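Local coordinates for protein GNAT family acetyltransferase (Mycobacterium smegmatis, PDB 6C30) that probably transfers an acetyl group from acetyl-coenzyme A to the N-terminal amine of a protein substrate, as an N-acetyltransferase of the GNAT family, at residues W13-V17 / G28-V32; G18-V22 / G212-W216; E52-M57 / L181-A186; N106-G110 / A145-H149. All blocks are in the same frame, centred on the assembly; numbering follows the deposited sequence.

Contact 1. Residues W13-V17 / G28-V32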
loop_
_atom_site.group_PDB
_atom_site.type_symbol
_atom_site.label_atom_id
_atom_site.label_comp_id
_atom_site.label_asym_id
_atom_site.label_seq_id
_atom_site.Cartn_x
_atom_site.Cartn_y
_atom_site.Cartn_z
ATOM N N TRP A 13 10.035 5.331 -12.044
ATOM C CA TRP A 13 9.005 6.249 -11.545
ATOM C C TRP A 13 7.812 6.322 -12.497
ATOM O O TRP A 13 8.000 6.403 -13.710
ATOM C CB TRP A 13 9.575 7.656 -11.347
ATOM C CG TRP A 13 8.538 8.594 -10.813
ATOM C CD1 TRP A 13 7.746 9.443 -11.527
ATOM C CD2 TRP A 13 8.150 8.735 -9.446
ATOM N NE1 TRP A 13 6.887 10.112 -10.686
ATOM C CE2 TRP A 13 7.123 9.700 -9.399
ATOM C CE3 TRP A 13 8.580 8.139 -8.254
ATOM C CZ2 TRP A 13 6.526 10.095 -8.201
ATOM C CZ3 TRP A 13 7.979 8.528 -7.062
ATOM C CH2 TRP A 13 6.965 9.493 -7.048
ATOM N N PRO A 14 6.579 6.308 -11.963
ATOM C CA PRO A 14 6.239 6.034 -10.563
ATOM C C PRO A 14 6.309 4.542 -10.274
ATOM O O PRO A 14 6.221 3.727 -11.192
ATOM C CB PRO A 14 4.807 6.568 -10.431
ATOM C CG PRO A 14 4.248 6.518 -11.802
ATOM C CD PRO A 14 5.393 6.674 -12.762
ATOM N N ASP A 15 6.479 4.189 -9.008
ATOM C CA ASP A 15 6.548 2.791 -8.606
ATOM C C ASP A 15 6.306 2.724 -7.114
ATOM O O ASP A 15 6.325 3.759 -6.428
ATOM C CB ASP A 15 7.912 2.181 -8.966
ATOM C CG ASP A 15 7.856 0.673 -9.167
ATOM O OD1 ASP A 15 6.797 0.063 -8.910
ATOM O OD2 ASP A 15 8.892 0.096 -9.571
ATOM N N THR A 16 6.076 1.514 -6.616
ATOM C CA THR A 16 6.099 1.258 -5.188
ATOM C C THR A 16 7.330 0.419 -4.866
ATOM O O THR A 16 7.941 -0.177 -5.757
ATOM C CB THR A 16 4.836 0.536 -4.718
ATOM O OG1 THR A 16 4.786 -0.775 -5.297
ATOM C CG2 THR A 16 3.586 1.295 -5.143
ATOM N N VAL A 17 7.711 0.397 -3.596
ATOM C CA VAL A 17 8.824 -0.435 -3.148
ATOM C C VAL A 17 8.358 -1.195 -1.915
ATOM O O VAL A 17 7.642 -0.648 -1.075
ATOM C CB VAL A 17 10.090 0.388 -2.825
ATOM C CG1 VAL A 17 11.287 -0.541 -2.648
ATOM C CG2 VAL A 17 10.371 1.410 -3.932
ATOM N N GLY A 28 6.545 0.154 3.534
ATOM C CA GLY A 28 6.649 0.227 2.091
ATOM C C GLY A 28 6.861 1.674 1.677
ATOM O O GLY A 28 6.685 2.593 2.495
ATOM N N LEU A 29 7.265 1.863 0.422
ATOM C CA LEU A 29 7.384 3.190 -0.203
ATOM C C LEU A 29 6.382 3.319 -1.327
ATOM O O LEU A 29 6.216 2.393 -2.115
ATOM C CB LEU A 29 8.785 3.424 -0.770
ATOM C CG LEU A 29 9.991 3.263 0.162
ATOM C CD1 LEU A 29 11.283 3.627 -0.562
ATOM C CD2 LEU A 29 9.809 4.135 1.405
ATOM N N ARG A 30 5.731 4.473 -1.426
ATOM C CA ARG A 30 4.883 4.731 -2.591
ATOM C C ARG A 30 4.895 6.231 -2.896
ATOM O O ARG A 30 5.319 7.027 -2.057
ATOM C CB ARG A 30 3.457 4.182 -2.365
ATOM C CG ARG A 30 2.774 4.606 -1.075
ATOM C CD ARG A 30 2.158 5.982 -1.211
ATOM N NE ARG A 30 1.468 6.372 0.014
ATOM C CZ ARG A 30 1.092 7.619 0.289
ATOM N NH1 ARG A 30 1.337 8.590 -0.586
ATOM N NH2 ARG A 30 0.467 7.894 1.428
ATOM N N PRO A 31 4.460 6.628 -4.107
ATOM C CA PRO A 31 4.562 8.052 -4.470
ATOM C C PRO A 31 3.773 9.010 -3.581
ATOM O O PRO A 31 2.673 8.689 -3.149
ATOM C CB PRO A 31 3.999 8.085 -5.895
ATOM C CG PRO A 31 4.297 6.714 -6.440
ATOM C CD PRO A 31 4.066 5.791 -5.258
ATOM N N VAL A 32 4.320 10.192 -3.327
ATOM C CA VAL A 32 3.532 11.276 -2.738
ATOM C C VAL A 32 2.270 11.523 -3.561
ATOM O O VAL A 32 2.269 11.357 -4.790
ATOM C CB VAL A 32 4.324 12.614 -2.645
ATOM C CG1 VAL A 32 5.469 12.524 -1.641
ATOM C CG2 VAL A 32 4.834 13.050 -4.012
#
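A chi1 of -179° at Trp13 swings the indole away from its own backbone N and, with chi2 at -95°, carries the benzo end of the ring to Pro31, where CH2 of Trp13 lies 3.5 Å from CB of Pro31. The indole and the pyrrolidine run alongside each other in opposing senses, and Pro14, which follows a cis peptide, lays its CB over the centre of one face of the same indole. Pro31 suits this place because its compact, rigid ring has no N-H to leave buried; its CD sits 3.3 Å from Asp15 O, a buried carbonyl for which the model offers no hydrogen-bond partner. Further along, Val17 and Leu29 form an antiparallel hydrogen-bonded pair: Val17 N gives to Leu29 O and Leu29 N to Val17 O, both at 2.9 Å. Their branched aliphatic side chains lie side by side, CB of Val17 3.9 Å from CB of Leu29, and both touch Met137 of helix 130-143. Arg30 leads its guanidinium away to Glu93 and Asp36, while Trp216 of the second subunit packs on Pro31. The arrangement is an N-terminal antiparallel hairpin, strand 17-22 being added beside 25-31, which corresponds to the first core strand of the GNAT fold.

Contact 2. Residues G18-V22 / G212-W216. With GOL (glycerol), chain E.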
loop_
_atom_site.group_PDB
_atom_site.type_symbol
_atom_site.label_atom_id
_atom_site.label_comp_id
_atom_site.label_asym_id
_atom_site.label_seq_id
_atom_site.Cartn_x
_atom_site.Cartn_y
_atom_site.Cartn_z
ATOM N N GLY A 18 8.741 -2.464 -1.814
ATOM C CA GLY A 18 8.221 -3.309 -0.751
ATOM C C GLY A 18 6.921 -3.952 -1.198
ATOM O O GLY A 18 6.671 -4.068 -2.393
ATOM N N PRO A 19 6.069 -4.358 -0.247
ATOM C CA PRO A 19 6.224 -4.176 1.197
ATOM C C PRO A 19 7.217 -5.131 1.858
ATOM O O PRO A 19 7.542 -6.199 1.326
ATOM C CB PRO A 19 4.811 -4.432 1.726
ATOM C CG PRO A 19 4.235 -5.406 0.758
ATOM C CD PRO A 19 4.781 -4.998 -0.582
ATOM N N LEU A 20 7.692 -4.713 3.024
ATOM C CA LEU A 20 8.524 -5.546 3.878
ATOM C C LEU A 20 7.793 -5.755 5.178
ATOM O O LEU A 20 7.002 -4.899 5.591
ATOM C CB LEU A 20 9.871 -4.883 4.164
ATOM C CG LEU A 20 10.690 -4.356 2.991
ATOM C CD1 LEU A 20 11.975 -3.775 3.532
ATOM C CD2 LEU A 20 10.969 -5.474 1.999
ATOM N N ARG A 21 8.061 -6.868 5.851
ATOM C CA ARG A 21 7.689 -6.943 7.249
ATOM C C ARG A 21 8.972 -6.864 8.062
ATOM O O ARG A 21 9.887 -7.674 7.864
ATOM C CB ARG A 21 6.899 -8.215 7.582
ATOM C CG ARG A 21 6.498 -8.241 9.050
ATOM C CD ARG A 21 5.480 -9.328 9.386
ATOM N NE ARG A 21 4.079 -8.948 9.173
ATOM C CZ ARG A 21 3.398 -8.079 9.922
ATOM N NH1 ARG A 21 3.986 -7.433 10.923
ATOM N NH2 ARG A 21 2.121 -7.841 9.658
ATOM N N VAL A 22 9.032 -5.864 8.938
ATOM C CA VAL A 22 10.184 -5.592 9.795
ATOM C C VAL A 22 9.652 -5.465 11.227
ATOM O O VAL A 22 8.443 -5.517 11.422
ATOM C CB VAL A 22 10.934 -4.320 9.335
ATOM C CG1 VAL A 22 11.574 -4.544 7.970
ATOM C CG2 VAL A 22 10.001 -3.123 9.325
ATOM N N GLY A 212 13.308 -8.680 5.083
ATOM C CA GLY A 212 11.993 -8.065 5.161
ATOM C C GLY A 212 11.028 -8.660 4.154
ATOM O O GLY A 212 9.837 -8.823 4.445
ATOM N N ARG A 213 11.535 -8.977 2.966
ATOM C CA ARG A 213 10.719 -9.625 1.947
ATOM C C ARG A 213 10.348 -11.038 2.365
ATOM O O ARG A 213 9.198 -11.451 2.212
ATOM C CB ARG A 213 11.445 -9.666 0.607
ATOM C CG ARG A 213 11.560 -8.312 -0.079
ATOM C CD ARG A 213 12.457 -8.352 -1.296
ATOM N NE ARG A 213 12.399 -7.083 -2.017
ATOM C CZ ARG A 213 13.274 -6.705 -2.941
ATOM N NH1 ARG A 213 14.291 -7.497 -3.260
ATOM N NH2 ARG A 213 13.135 -5.530 -3.540
ATOM N N ALA A 214 11.329 -11.777 2.877
ATOM C CA ALA A 214 11.091 -13.149 3.318
ATOM C C ALA A 214 10.062 -13.182 4.446
ATOM O O ALA A 214 9.176 -14.039 4.466
ATOM C CB ALA A 214 12.397 -13.800 3.767
ATOM N N GLU A 215 10.173 -12.248 5.383
ATOM C CA GLU A 215 9.242 -12.199 6.497
ATOM C C GLU A 215 7.833 -11.851 6.027
ATOM O O GLU A 215 6.849 -12.434 6.496
ATOM C CB GLU A 215 9.710 -11.192 7.548
ATOM C CG GLU A 215 8.911 -11.213 8.842
ATOM C CD GLU A 215 9.023 -12.531 9.603
ATOM O OE1 GLU A 215 9.988 -13.290 9.371
ATOM O OE2 GLU A 215 8.138 -12.801 10.442
ATOM N N TRP A 216 7.732 -10.901 5.100
ATOM C CA TRP A 216 6.431 -10.523 4.553
ATOM C C TRP A 216 5.752 -11.720 3.892
ATOM O O TRP A 216 4.542 -11.916 4.041
ATOM C CB TRP A 216 6.567 -9.373 3.536
ATOM C CG TRP A 216 5.226 -8.773 3.185
ATOM C CD1 TRP A 216 4.638 -7.687 3.775
ATOM C CD2 TRP A 216 4.299 -9.243 2.195
ATOM N NE1 TRP A 216 3.403 -7.456 3.217
ATOM C CE2 TRP A 216 3.172 -8.395 2.242
ATOM C CE3 TRP A 216 4.313 -10.298 1.278
ATOM C CZ2 TRP A 216 2.074 -8.565 1.403
ATOM C CZ3 TRP A 216 3.215 -10.470 0.442
ATOM C CH2 TRP A 216 2.111 -9.605 0.514
HETATM C C1 GOL E . 1.302 -8.961 6.019
HETATM O O1 GOL E . 0.166 -9.796 5.987
HETATM C C2 GOL E . 2.438 -9.824 5.545
HETATM O O2 GOL E . 2.936 -10.382 6.751
HETATM C C3 GOL E . 1.780 -10.826 4.569
HETATM O O3 GOL E . 1.879 -12.178 4.985
#
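Glycerol and a proline sandwich one indole: the Trp216 ring carries C3 of the glycerol over the centre of one face and Pro19 CG over the other. The proline contact is a CH-pi interaction, with Pro19 CG 3.6 Å from the centroid of the five-membered ring of Trp216. Pro19 follows a cis peptide, and Gly18 in front of it has a conformation that calls for glycine. The helical segment 212-216 crosses strand segment 18-22 at 84°, and Gly212 lets their axes come within 5.5 Å, since a side chain there would collide with Leu20 CB. Gly212 O is gripped twice, by Arg21 N across the contact at 3.0 Å and by Trp216 N within the helix, from opposite faces of its plane. Arg21 starts toward the helix, its aliphatic part crossing CG of Glu215, then bends at chi3 (-86°) so that NE meets glycerol O2 at 3.0 Å in the guanidinium plane. Glycerol O3 in turn donates to Trp216 O at 2.8 Å, and Arg79 of the second subunit binds the same molecule. An apolar ring face beside an N-H donor and a carbonyl acceptor can thus hold a small polyol where the subunits meet, here probably one from the crystallisation liquor.

Contact 3. Residues E52-M57 / L181-A186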
loop_
_atom_site.group_PDB
_atom_site.type_symbol
_atom_site.label_atom_id
_atom_site.label_comp_id
_atom_site.label_asym_id
_atom_site.label_seq_id
_atom_site.Cartn_x
_atom_site.Cartn_y
_atom_site.Cartn_z
ATOM N N GLU A 52 12.890 21.051 12.600
ATOM C CA GLU A 52 13.416 22.351 12.190
ATOM C C GLU A 52 14.929 22.564 12.463
ATOM O O GLU A 52 15.599 23.219 11.661
ATOM C CB GLU A 52 12.597 23.476 12.840
ATOM C CG GLU A 52 12.845 24.843 12.199
ATOM C CD GLU A 52 11.818 25.884 12.595
ATOM O OE1 GLU A 52 11.256 25.779 13.698
ATOM O OE2 GLU A 52 11.581 26.821 11.796
ATOM N N PRO A 53 15.490 22.002 13.553
ATOM C CA PRO A 53 16.937 22.215 13.721
ATOM C C PRO A 53 17.784 21.608 12.602
ATOM O O PRO A 53 18.967 21.962 12.502
ATOM C CB PRO A 53 17.244 21.509 15.047
ATOM C CG PRO A 53 15.959 21.531 15.785
ATOM C CD PRO A 53 14.898 21.364 14.745
ATOM N N TRP A 54 17.197 20.727 11.789
ATOM C CA TRP A 54 17.946 19.943 10.804
ATOM C C TRP A 54 17.501 20.226 9.374
ATOM O O TRP A 54 18.077 19.693 8.435
ATOM C CB TRP A 54 17.817 18.437 11.105
ATOM C CG TRP A 54 18.004 18.161 12.555
ATOM C CD1 TRP A 54 17.028 17.877 13.466
ATOM C CD2 TRP A 54 19.230 18.220 13.282
ATOM N NE1 TRP A 54 17.579 17.729 14.717
ATOM C CE2 TRP A 54 18.931 17.935 14.630
ATOM C CE3 TRP A 54 20.560 18.471 12.922
ATOM C CZ2 TRP A 54 19.910 17.903 15.622
ATOM C CZ3 TRP A 54 21.534 18.435 13.907
ATOM C CH2 TRP A 54 21.204 18.157 15.242
ATOM N N GLU A 55 16.502 21.086 9.232
ATOM C CA GLU A 55 15.822 21.295 7.956
ATOM C C GLU A 55 16.413 22.472 7.194
ATOM O O GLU A 55 16.619 23.518 7.770
ATOM C CB GLU A 55 14.334 21.540 8.224
ATOM C CG GLU A 55 13.414 21.516 7.004
ATOM C CD GLU A 55 13.185 20.119 6.466
ATOM O OE1 GLU A 55 13.635 19.143 7.107
ATOM O OE2 GLU A 55 12.539 19.997 5.406
ATOM N N PRO A 56 16.691 22.304 5.889
ATOM C CA PRO A 56 17.084 23.480 5.109
ATOM C C PRO A 56 16.017 24.568 5.211
ATOM O O PRO A 56 14.811 24.270 5.204
ATOM C CB PRO A 56 17.204 22.934 3.683
ATOM C CG PRO A 56 17.512 21.479 3.874
ATOM C CD PRO A 56 16.750 21.062 5.104
ATOM N N MET A 57 16.453 25.809 5.349
ATOM C CA MET A 57 15.548 26.923 5.576
ATOM C C MET A 57 14.705 27.228 4.341
ATOM O O MET A 57 15.167 27.091 3.212
ATOM C CB MET A 57 16.332 28.157 6.008
ATOM C CG MET A 57 16.881 28.041 7.429
ATOM S SD MET A 57 18.173 29.226 7.825
ATOM C CE MET A 57 17.303 30.792 7.760
ATOM N N LEU A 181 24.669 23.920 3.904
ATOM C CA LEU A 181 23.238 24.191 3.778
ATOM C C LEU A 181 22.804 25.199 4.822
ATOM O O LEU A 181 23.296 25.180 5.962
ATOM C CB LEU A 181 22.426 22.901 3.932
ATOM C CG LEU A 181 22.253 22.019 2.697
ATOM C CD1 LEU A 181 21.864 20.598 3.082
ATOM C CD2 LEU A 181 21.221 22.634 1.741
ATOM N N GLU A 182 21.873 26.071 4.444
ATOM C CA GLU A 182 21.335 27.056 5.367
ATOM C C GLU A 182 20.312 26.365 6.255
ATOM O O GLU A 182 19.224 26.006 5.799
ATOM C CB GLU A 182 20.693 28.214 4.608
ATOM C CG GLU A 182 20.752 29.545 5.325
ATOM C CD GLU A 182 19.925 30.615 4.627
ATOM O OE1 GLU A 182 19.410 30.363 3.512
ATOM O OE2 GLU A 182 19.782 31.710 5.204
ATOM N N VAL A 183 20.669 26.157 7.516
ATOM C CA VAL A 183 19.863 25.369 8.454
ATOM C C VAL A 183 19.894 26.055 9.816
ATOM O O VAL A 183 20.963 26.406 10.308
ATOM C CB VAL A 183 20.401 23.918 8.592
ATOM C CG1 VAL A 183 19.705 23.180 9.728
ATOM C CG2 VAL A 183 20.276 23.150 7.284
ATOM N N ASP A 184 18.723 26.262 10.412
ATOM C CA ASP A 184 18.628 26.800 11.770
ATOM C C ASP A 184 19.403 28.113 11.918
ATOM O O ASP A 184 20.099 28.330 12.908
ATOM C CB ASP A 184 19.118 25.754 12.798
ATOM C CG ASP A 184 18.674 26.065 14.222
ATOM O OD1 ASP A 184 17.609 26.692 14.399
ATOM O OD2 ASP A 184 19.386 25.651 15.165
ATOM N N GLY A 185 19.299 28.977 10.912
ATOM C CA GLY A 185 19.797 30.336 11.054
ATOM C C GLY A 185 21.229 30.616 10.642
ATOM O O GLY A 185 21.729 31.726 10.871
ATOM N N ALA A 186 21.897 29.624 10.059
ATOM C CA ALA A 186 23.277 29.811 9.611
ATOM C C ALA A 186 23.638 28.762 8.585
ATOM O O ALA A 186 22.943 27.760 8.447
ATOM C CB ALA A 186 24.249 29.748 10.794
HETATM O O HOH W 1 16.123 25.103 9.824
#
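A type I' beta turn from Val183 to Ala186, the tip of the hairpin that leads into strand 186-196 of the GNAT sheet, rests here against the loop after helix 48-51. Met57 and Glu182 make the direct backbone link: Met57 N donates to Glu182 O at 2.8 Å, nearly along the C=O axis. Asp184 and Gly185 take positive phi angles in the turn, and those of Gly185 by themselves call for glycine. Val183, the buried residue of the group, spreads its two methyl branches under the loop backbone; CG1, anti to the backbone N (chi1 171°), meets Pro53 O at 3.1 Å, and CG2 approaches Pro56 CA. One water joins the two segments, donating to Glu52 O and Glu55 O and accepting from Asp184 N at 2.9 Å, so three backbone groups are satisfied together. The carboxylates of Glu52 and Glu55 look to other partners, Gln48 and Arg44. Met57 is long and flexible enough to lie over the turn, crossing Glu182 at about a right angle, with its SD 3.6 Å from CG of Glu182. A bend at chi3 (66°) takes CE toward Glu182 OE2, while the sulfur itself accepts a weak hydrogen bond from Gly185 N, SD to N 3.3 Å.

Contact 4. Residues N106-G110 / A145-H149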
loop_
_atom_site.group_PDB
_atom_site.type_symbol
_atom_site.label_atom_id
_atom_site.label_comp_id
_atom_site.label_asym_id
_atom_site.label_seq_id
_atom_site.Cartn_x
_atom_site.Cartn_y
_atom_site.Cartn_z
ATOM N N ASN A 106 18.244 15.198 -7.178
ATOM C CA ASN A 106 19.415 15.513 -8.005
ATOM C C ASN A 106 19.854 14.291 -8.819
ATOM O O ASN A 106 21.047 13.991 -8.936
ATOM C CB ASN A 106 20.569 16.038 -7.130
ATOM C CG ASN A 106 21.724 16.584 -7.948
ATOM O OD1 ASN A 106 21.518 17.173 -9.006
ATOM N ND2 ASN A 106 22.943 16.366 -7.472
ATOM N N VAL A 107 18.879 13.587 -9.378
ATOM C CA VAL A 107 19.154 12.372 -10.136
ATOM C C VAL A 107 19.852 12.701 -11.448
ATOM O O VAL A 107 19.400 13.559 -12.207
ATOM C CB VAL A 107 17.862 11.584 -10.432
ATOM C CG1 VAL A 107 18.152 10.356 -11.278
ATOM C CG2 VAL A 107 17.181 11.170 -9.128
ATOM N N THR A 108 20.968 12.023 -11.699
ATOM C CA THR A 108 21.664 12.141 -12.976
ATOM C C THR A 108 21.881 10.755 -13.558
ATOM O O THR A 108 21.849 9.752 -12.840
ATOM C CB THR A 108 23.018 12.850 -12.823
ATOM O OG1 THR A 108 23.817 12.140 -11.862
ATOM C CG2 THR A 108 22.820 14.282 -12.370
ATOM N N HIS A 109 22.092 10.689 -14.865
ATOM C CA HIS A 109 22.438 9.422 -15.477
ATOM C C HIS A 109 23.787 9.591 -16.174
ATOM O O HIS A 109 24.744 10.011 -15.526
ATOM C CB HIS A 109 21.312 8.949 -16.397
ATOM C CG HIS A 109 20.055 8.618 -15.647
ATOM N ND1 HIS A 109 19.861 7.405 -15.026
ATOM C CD2 HIS A 109 18.959 9.364 -15.374
ATOM C CE1 HIS A 109 18.685 7.408 -14.418
ATOM N NE2 HIS A 109 18.120 8.586 -14.611
ATOM N N GLY A 110 23.887 9.277 -17.461
ATOM C CA GLY A 110 25.157 9.434 -18.154
ATOM C C GLY A 110 26.311 8.680 -17.511
ATOM O O GLY A 110 26.196 7.488 -17.219
ATOM N N ALA A 145 15.842 -0.429 -10.521
ATOM C CA ALA A 145 14.899 0.247 -11.411
ATOM C C ALA A 145 15.365 1.607 -11.942
ATOM O O ALA A 145 15.104 1.940 -13.100
ATOM C CB ALA A 145 13.559 0.410 -10.701
ATOM N N VAL A 146 16.046 2.397 -11.115
ATOM C CA VAL A 146 16.448 3.744 -11.544
ATOM C C VAL A 146 17.803 3.693 -12.275
ATOM O O VAL A 146 18.243 4.680 -12.866
ATOM C CB VAL A 146 16.490 4.732 -10.340
ATOM C CG1 VAL A 146 16.592 6.190 -10.812
ATOM C CG2 VAL A 146 15.230 4.563 -9.491
ATOM N N GLN A 147 18.430 2.518 -12.254
ATOM C CA GLN A 147 19.676 2.257 -12.986
ATOM C C GLN A 147 20.818 3.163 -12.528
ATOM O O GLN A 147 21.693 3.538 -13.314
ATOM C CB GLN A 147 19.452 2.408 -14.495
ATOM C CG GLN A 147 18.415 1.440 -15.042
ATOM C CD GLN A 147 18.054 1.726 -16.487
ATOM O OE1 GLN A 147 18.554 2.677 -17.090
ATOM N NE2 GLN A 147 17.176 0.903 -17.051
ATOM N N LEU A 148 20.820 3.501 -11.244
ATOM C CA LEU A 148 21.865 4.355 -10.708
ATOM C C LEU A 148 23.060 3.555 -10.190
ATOM O O LEU A 148 22.956 2.357 -9.884
ATOM C CB LEU A 148 21.304 5.243 -9.589
ATOM C CG LEU A 148 20.219 6.221 -10.046
ATOM C CD1 LEU A 148 19.702 7.035 -8.863
ATOM C CD2 LEU A 148 20.734 7.148 -11.146
ATOM N N HIS A 149 24.195 4.242 -10.110
ATOM C CA HIS A 149 25.452 3.661 -9.653
ATOM C C HIS A 149 25.845 4.093 -8.234
ATOM O O HIS A 149 26.585 3.398 -7.550
ATOM C CB HIS A 149 26.574 4.029 -10.633
ATOM C CG HIS A 149 27.931 3.576 -10.193
ATOM N ND1 HIS A 149 28.872 4.438 -9.673
ATOM C CD2 HIS A 149 28.493 2.344 -10.167
ATOM C CE1 HIS A 149 29.962 3.759 -9.359
ATOM N NE2 HIS A 149 29.756 2.484 -9.647
HETATM O O HOH W 2 21.784 5.410 -15.180
#
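His109 and Leu148 meet at about a right angle, CD2 of the leucine 3.9 Å from CE1 of the imidazole. Val107 is likewise turned across Leu148, its CG1 4.1 Å from the same methyl, CD2. Leu148 therefore serves both residues with one branch: CG lies anti to the carbonyl carbon (chi1 -63°), and chi2 of 179° extends CD1, leaving CD2 as the other branch, turned to Val107 and His109, where it also comes 3.3 Å from Thr108 O. A slim, forked side chain fits this place, for its methyl can enter between a beta-branched valine and a flat ring. Val107 further reaches Val146, loosely, CG1 to CG1 at 4.5 Å, and both valines touch Leu88 of strand 88-94, which extends the apolar patch.

The imidazole faces the other loop with its edge. Val146 O lies in the ring plane beside CE1, 3.2 Å away, and a water, also in that plane, sits 2.8 Å from His109 ND1. That water donates to Gln147 O at 2.6 Å, so a polar ring suits the margin of the patch, bridging by way of solvent to a backbone carbonyl. Gln147 itself has positive phi, and its bend turns the chain from helix 130-143 toward strand 150-155. The contact thus joins two connections of the GNAT core: the turn between strands 97-105 and 114-121, and the helix-to-strand return in the beta-alpha-beta crossover 114-121, 130-143, 150-155.

In the fold
Contacts 1 and 2 adjoin in the sequence, their centres about 15 Å apart, and interlock along the chain: strand 17-22 pairs with 25-31 in contact 1 and is crossed by the C-terminal helix 204-217 in contact 2. Both touch the second subunit, so this edge of the sheet contributes to the dimer interface. Contact 3 lies on the opposite side of the chain's centre, its centre about 28 Å from that of contact 1 and 35 Å from that of contact 2, yet it reaches the same mixed sheet. Contact 4, about 16 Å from contact 1 between centres, is nested within the loop closed by contact 3. Contact 2 closes a loop that encloses contacts 3 and 4.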